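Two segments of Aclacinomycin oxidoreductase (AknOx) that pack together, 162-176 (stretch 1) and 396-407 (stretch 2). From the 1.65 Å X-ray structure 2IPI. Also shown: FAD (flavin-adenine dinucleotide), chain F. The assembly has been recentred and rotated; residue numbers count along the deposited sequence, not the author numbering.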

# COMPACT_ATOMS: atom_id res chain seq x y z
N GLY A 162 -1.71 2.23 -3.61
CA GLY A 162 -2.00 2.36 -2.21
C GLY A 162 -3.47 2.73 -2.02
O GLY A 162 -4.01 3.55 -2.77
N TYR A 163 -4.10 2.09 -1.05
CA TYR A 163 -5.51 2.20 -0.74
C TYR A 163 -5.63 2.62 0.72
O TYR A 163 -4.68 2.52 1.50
CB TYR A 163 -6.20 0.85 -0.98
CG TYR A 163 -6.12 -0.07 0.22
CD1 TYR A 163 -7.23 -0.24 1.04
CD2 TYR A 163 -4.96 -0.77 0.54
CE1 TYR A 163 -7.17 -1.07 2.14
CE2 TYR A 163 -4.89 -1.60 1.64
CZ TYR A 163 -6.01 -1.75 2.44
OH TYR A 163 -5.96 -2.58 3.53
N GLY A 164 -6.82 3.05 1.12
CA GLY A 164 -7.01 3.41 2.52
C GLY A 164 -8.45 3.32 2.94
O GLY A 164 -9.21 2.58 2.31
N PRO A 165 -8.78 4.04 4.00
CA PRO A 165 -10.12 4.02 4.61
C PRO A 165 -11.25 4.49 3.71
O PRO A 165 -12.42 4.12 3.86
CB PRO A 165 -9.94 5.01 5.78
CG PRO A 165 -8.47 4.96 6.09
CD PRO A 165 -7.85 4.94 4.71
N LEU A 166 -10.94 5.34 2.72
CA LEU A 166 -12.01 5.78 1.83
C LEU A 166 -12.06 4.98 0.54
O LEU A 166 -12.84 5.30 -0.36
CB LEU A 166 -11.89 7.29 1.54
CG LEU A 166 -12.01 8.22 2.73
CD1 LEU A 166 -11.76 9.68 2.36
CD2 LEU A 166 -13.36 8.11 3.43
N SER A 167 -11.26 3.90 0.40
CA SER A 167 -11.34 3.21 -0.90
C SER A 167 -12.73 2.63 -1.18
O SER A 167 -13.26 2.76 -2.29
CB SER A 167 -10.30 2.09 -1.00
OG SER A 167 -9.01 2.63 -0.76
N ARG A 168 -13.31 2.00 -0.17
CA ARG A 168 -14.65 1.45 -0.26
C ARG A 168 -15.65 2.41 -0.91
O ARG A 168 -16.48 1.94 -1.69
CB ARG A 168 -15.19 1.09 1.14
CG ARG A 168 -14.83 -0.34 1.53
CD ARG A 168 -16.02 -1.07 2.13
NE ARG A 168 -16.12 -0.94 3.56
CZ ARG A 168 -17.17 -1.29 4.31
NH1 ARG A 168 -18.27 -1.82 3.78
NH2 ARG A 168 -17.10 -1.11 5.62
N ARG A 169 -15.50 3.68 -0.58
CA ARG A 169 -16.34 4.83 -0.93
C ARG A 169 -15.98 5.42 -2.30
O ARG A 169 -16.88 5.70 -3.10
CB ARG A 169 -16.32 5.93 0.13
CG ARG A 169 -15.25 7.01 0.10
CD ARG A 169 -15.53 8.23 0.95
NE ARG A 169 -16.41 9.20 0.33
CZ ARG A 169 -16.17 10.51 0.16
NH1 ARG A 169 -15.05 11.05 0.57
NH2 ARG A 169 -17.09 11.27 -0.43
N ASP A 170 -14.70 5.61 -2.57
CA ASP A 170 -14.23 6.28 -3.77
C ASP A 170 -13.27 5.46 -4.62
O ASP A 170 -12.93 5.95 -5.71
CB ASP A 170 -13.50 7.57 -3.41
CG ASP A 170 -14.29 8.59 -2.63
OD1 ASP A 170 -15.52 8.68 -2.79
OD2 ASP A 170 -13.65 9.32 -1.84
N GLY A 171 -12.82 4.30 -4.19
CA GLY A 171 -11.93 3.40 -4.89
C GLY A 171 -10.46 3.58 -4.61
O GLY A 171 -10.04 4.17 -3.62
N VAL A 172 -9.59 3.04 -5.48
CA VAL A 172 -8.14 3.14 -5.26
C VAL A 172 -7.70 4.58 -5.45
O VAL A 172 -8.49 5.38 -5.96
CB VAL A 172 -7.44 2.12 -6.18
CG1 VAL A 172 -6.20 2.62 -6.89
CG2 VAL A 172 -7.13 0.89 -5.33
N VAL A 173 -6.50 4.94 -5.02
CA VAL A 173 -6.04 6.32 -5.24
C VAL A 173 -5.84 6.53 -6.73
O VAL A 173 -6.13 7.58 -7.29
CB VAL A 173 -4.79 6.60 -4.41
CG1 VAL A 173 -3.61 5.82 -4.97
CG2 VAL A 173 -4.47 8.09 -4.35
N ALA A 174 -5.33 5.49 -7.40
CA ALA A 174 -5.01 5.52 -8.81
C ALA A 174 -6.25 5.57 -9.71
O ALA A 174 -6.13 5.73 -10.93
CB ALA A 174 -4.15 4.32 -9.15
N ASP A 175 -7.41 5.44 -9.09
CA ASP A 175 -8.69 5.71 -9.71
C ASP A 175 -9.00 7.19 -9.86
O ASP A 175 -10.10 7.55 -10.30
CB ASP A 175 -9.81 5.03 -8.89
CG ASP A 175 -9.82 3.54 -9.22
OD1 ASP A 175 -9.33 3.25 -10.34
OD2 ASP A 175 -10.27 2.69 -8.42
N HIS A 176 -8.03 8.03 -9.47
CA HIS A 176 -8.14 9.49 -9.50
C HIS A 176 -6.85 10.08 -10.05
O HIS A 176 -6.53 11.26 -9.92
CB HIS A 176 -8.49 10.04 -8.11
CG HIS A 176 -9.81 9.48 -7.64
ND1 HIS A 176 -11.02 10.10 -7.87
CD2 HIS A 176 -10.10 8.33 -6.97
CE1 HIS A 176 -11.99 9.36 -7.35
NE2 HIS A 176 -11.45 8.27 -6.80
N LEU A 396 -6.97 -7.96 9.04
CA LEU A 396 -7.97 -8.12 8.00
C LEU A 396 -8.61 -6.76 7.73
O LEU A 396 -9.08 -6.13 8.68
CB LEU A 396 -9.06 -9.14 8.35
CG LEU A 396 -8.59 -10.43 9.03
CD1 LEU A 396 -9.79 -11.19 9.61
CD2 LEU A 396 -7.84 -11.30 8.04
N TYR A 397 -8.59 -6.34 6.47
CA TYR A 397 -9.17 -5.06 6.05
C TYR A 397 -10.46 -5.22 5.28
O TYR A 397 -10.53 -5.98 4.31
CB TYR A 397 -8.17 -4.28 5.17
CG TYR A 397 -6.87 -4.06 5.90
CD1 TYR A 397 -5.91 -5.08 6.00
CD2 TYR A 397 -6.60 -2.84 6.49
CE1 TYR A 397 -4.72 -4.86 6.68
CE2 TYR A 397 -5.42 -2.62 7.16
CZ TYR A 397 -4.48 -3.63 7.26
OH TYR A 397 -3.30 -3.39 7.93
N SER A 398 -11.49 -4.49 5.71
CA SER A 398 -12.68 -4.38 4.88
C SER A 398 -12.22 -3.76 3.55
O SER A 398 -11.36 -2.86 3.60
CB SER A 398 -13.79 -3.58 5.54
OG SER A 398 -13.41 -2.23 5.76
N TYR A 399 -12.73 -4.24 2.44
CA TYR A 399 -12.27 -3.84 1.10
C TYR A 399 -13.41 -3.93 0.11
O TYR A 399 -14.59 -4.02 0.46
CB TYR A 399 -11.11 -4.72 0.63
CG TYR A 399 -10.16 -4.09 -0.36
CD1 TYR A 399 -9.90 -4.73 -1.57
CD2 TYR A 399 -9.51 -2.89 -0.14
CE1 TYR A 399 -9.04 -4.19 -2.52
CE2 TYR A 399 -8.64 -2.34 -1.07
CZ TYR A 399 -8.41 -3.00 -2.26
OH TYR A 399 -7.55 -2.45 -3.19
N GLY A 400 -13.07 -3.89 -1.19
CA GLY A 400 -14.13 -3.97 -2.19
C GLY A 400 -14.75 -2.61 -2.41
O GLY A 400 -14.02 -1.62 -2.57
N GLY A 401 -16.08 -2.52 -2.40
CA GLY A 401 -16.68 -1.19 -2.56
C GLY A 401 -16.61 -0.71 -4.00
O GLY A 401 -16.77 -1.44 -4.99
N LYS A 402 -16.35 0.58 -4.14
CA LYS A 402 -16.16 1.23 -5.42
C LYS A 402 -14.94 0.66 -6.16
O LYS A 402 -14.92 0.75 -7.39
CB LYS A 402 -16.04 2.74 -5.20
CG LYS A 402 -15.90 3.59 -6.45
CD LYS A 402 -17.24 4.10 -6.94
CE LYS A 402 -17.74 5.23 -6.01
NZ LYS A 402 -19.16 5.55 -6.36
N VAL A 403 -13.93 0.14 -5.49
CA VAL A 403 -12.79 -0.42 -6.24
C VAL A 403 -13.25 -1.48 -7.22
O VAL A 403 -12.64 -1.69 -8.26
CB VAL A 403 -11.72 -1.02 -5.31
CG1 VAL A 403 -12.22 -2.26 -4.61
CG2 VAL A 403 -10.47 -1.35 -6.11
N ASN A 404 -14.33 -2.19 -6.86
CA ASN A 404 -14.77 -3.33 -7.64
C ASN A 404 -15.66 -2.93 -8.82
O ASN A 404 -16.29 -3.79 -9.42
CB ASN A 404 -15.53 -4.32 -6.74
CG ASN A 404 -14.59 -5.08 -5.83
OD1 ASN A 404 -13.40 -4.80 -5.74
ND2 ASN A 404 -15.13 -6.09 -5.14
N SER A 405 -15.68 -1.65 -9.11
CA SER A 405 -16.56 -1.06 -10.11
C SER A 405 -15.77 -0.82 -11.40
O SER A 405 -16.35 -0.69 -12.47
CB SER A 405 -17.18 0.25 -9.64
OG SER A 405 -17.60 0.26 -8.28
N VAL A 406 -14.45 -0.76 -11.30
CA VAL A 406 -13.55 -0.63 -12.43
C VAL A 406 -13.21 -1.98 -13.07
O VAL A 406 -12.85 -2.91 -12.34
CB VAL A 406 -12.23 -0.00 -11.95
CG1 VAL A 406 -11.24 0.15 -13.08
CG2 VAL A 406 -12.50 1.33 -11.26
N PRO A 407 -13.27 -2.14 -14.37
CA PRO A 407 -12.80 -3.38 -15.02
C PRO A 407 -11.34 -3.69 -14.70
O PRO A 407 -10.46 -2.82 -14.71
CB PRO A 407 -12.98 -3.09 -16.51
CG PRO A 407 -14.08 -2.08 -16.54
CD PRO A 407 -13.78 -1.17 -15.37
PA FAD F . 9.99 4.13 -0.80
O1A FAD F . 10.82 3.17 -0.17
O2A FAD F . 10.70 5.39 -1.00
O5B FAD F . 9.43 3.58 -2.17
C5B FAD F . 8.86 2.35 -2.29
C4B FAD F . 9.00 1.84 -3.72
O4B FAD F . 8.66 2.87 -4.61
C3B FAD F . 10.47 1.51 -4.06
O3B FAD F . 10.54 0.55 -5.05
C2B FAD F . 11.00 2.82 -4.61
O2B FAD F . 12.12 2.71 -5.44
C1B FAD F . 9.76 3.32 -5.32
N9A FAD F . 9.75 4.78 -5.55
C8A FAD F . 9.93 5.74 -4.63
N7A FAD F . 9.84 6.93 -5.20
C5A FAD F . 9.63 6.73 -6.50
C6A FAD F . 9.45 7.60 -7.57
N6A FAD F . 9.42 8.86 -7.34
N1A FAD F . 9.23 7.11 -8.78
C2A FAD F . 9.17 5.81 -8.93
N3A FAD F . 9.31 4.96 -7.94
C4A FAD F . 9.56 5.39 -6.74
N1 FAD F . -0.05 0.97 1.62
C2 FAD F . -1.38 1.04 1.30
O2 FAD F . -1.80 0.79 0.25
N3 FAD F . -2.26 1.42 2.27
C4 FAD F . -1.85 1.74 3.55
O4 FAD F . -2.65 2.16 4.34
C4X FAD F . -0.49 1.69 3.87
N5 FAD F . -0.02 1.96 5.12
C5X FAD F . 1.30 1.98 5.40
C6 FAD F . 1.76 2.36 6.67
C7 FAD F . 3.09 2.31 6.95
C7M FAD F . 3.52 2.84 8.28
C8 FAD F . 4.02 1.98 5.96
C8M FAD F . 5.49 2.24 6.20
C9 FAD F . 3.54 1.63 4.72
C9A FAD F . 2.20 1.59 4.41
N10 FAD F . 1.74 1.21 3.17
C10 FAD F . 0.41 1.30 2.88
C1' FAD F . 2.53 0.28 2.30
C2' FAD F . 3.50 0.94 1.32
O2' FAD F . 4.86 0.88 1.60
C3' FAD F . 3.15 2.37 0.97
O3' FAD F . 1.85 2.48 0.48
C4' FAD F . 4.31 2.82 0.03
O4' FAD F . 4.99 1.81 -0.60
C5' FAD F . 5.40 3.72 0.58
O5' FAD F . 6.19 4.21 -0.45
P FAD F . 7.39 5.12 -0.04
O1P FAD F . 7.56 6.18 -0.97
O2P FAD F . 7.14 5.57 1.26
O3P FAD F . 8.68 4.22 0.09
O HOH W 1 -19.44 5.10 -3.20

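Segments far apart in sequence can be joined by a close backbone approach at one point and by side-chain packing at another, and these two stretches of aclacinomycin oxidoreductase, whose touching residues lie at least 227 positions apart, are an example. Three residues, Arg168, Tyr163 and Tyr399, cover the most surface in a contact that buries 649 Å² in all.

Arg168 has the largest share, yet its CA-to-CB bond points away from stretch 2. Part of its contact is made by the backbone. The carbonyl Arg168 O accepts the one direct hydrogen bond between the stretches, from Lys402 N at 2.8 Å, and its N-H...O angle of 168° is nearly straight. The same oxygen lies 3.3 Å from Gly401 CA in a CA-H...O contact. So close an approach depends on glycine: a CB at Gly401 would sit 2.2 Å from Arg168 O, a clash, and the positive phi of this residue favours glycine in its own right. The side chain of Arg168, for its part, runs along the preceding residues, with Arg168 CD 3.7 Å from Tyr399 O and Arg168 NE 3.7 Å from Ser398 OG.

Tyr163 anchors the aromatic part. Its CA-to-CB bond points toward stretch 2, and its ring receives the edge of Tyr399 on one face. The planes stand at 85° with centroids 4.9 Å apart, an almost perpendicular edge-to-face pair whose closest atoms, Tyr163 CD1 and Tyr399 CE2, are 3.3 Å apart. Tyr399 reaches this position although its CA-to-CB bond points away, because the end of the side chain comes back nearer. Tyr397 lies at the edge of the Tyr163 ring and in turn presents a face to the hydroxyl, with Tyr163 OH only 2.9 Å from Tyr397 CG. That hydroxyl is buried with no polar partner in the model. The backbone of Tyr163 meanwhile holds the flavin: Tyr163 N donates to FAD O2 at 2.9 Å, and FAD N3 donates to Tyr163 O at 2.8 Å.

Around these three, smaller contacts extend the interface. Lys402 lays its aliphatic chain against the end of the short helix, with Lys402 CB 3.7 Å from Gly171 N, and a water accepts a weak bond from Lys402 NZ (3.2 Å) while donating to Arg169 O (2.6 Å). Beyond it, Val172 CG2 meets Val403 CG2 at 4.1 Å, an apolar contact.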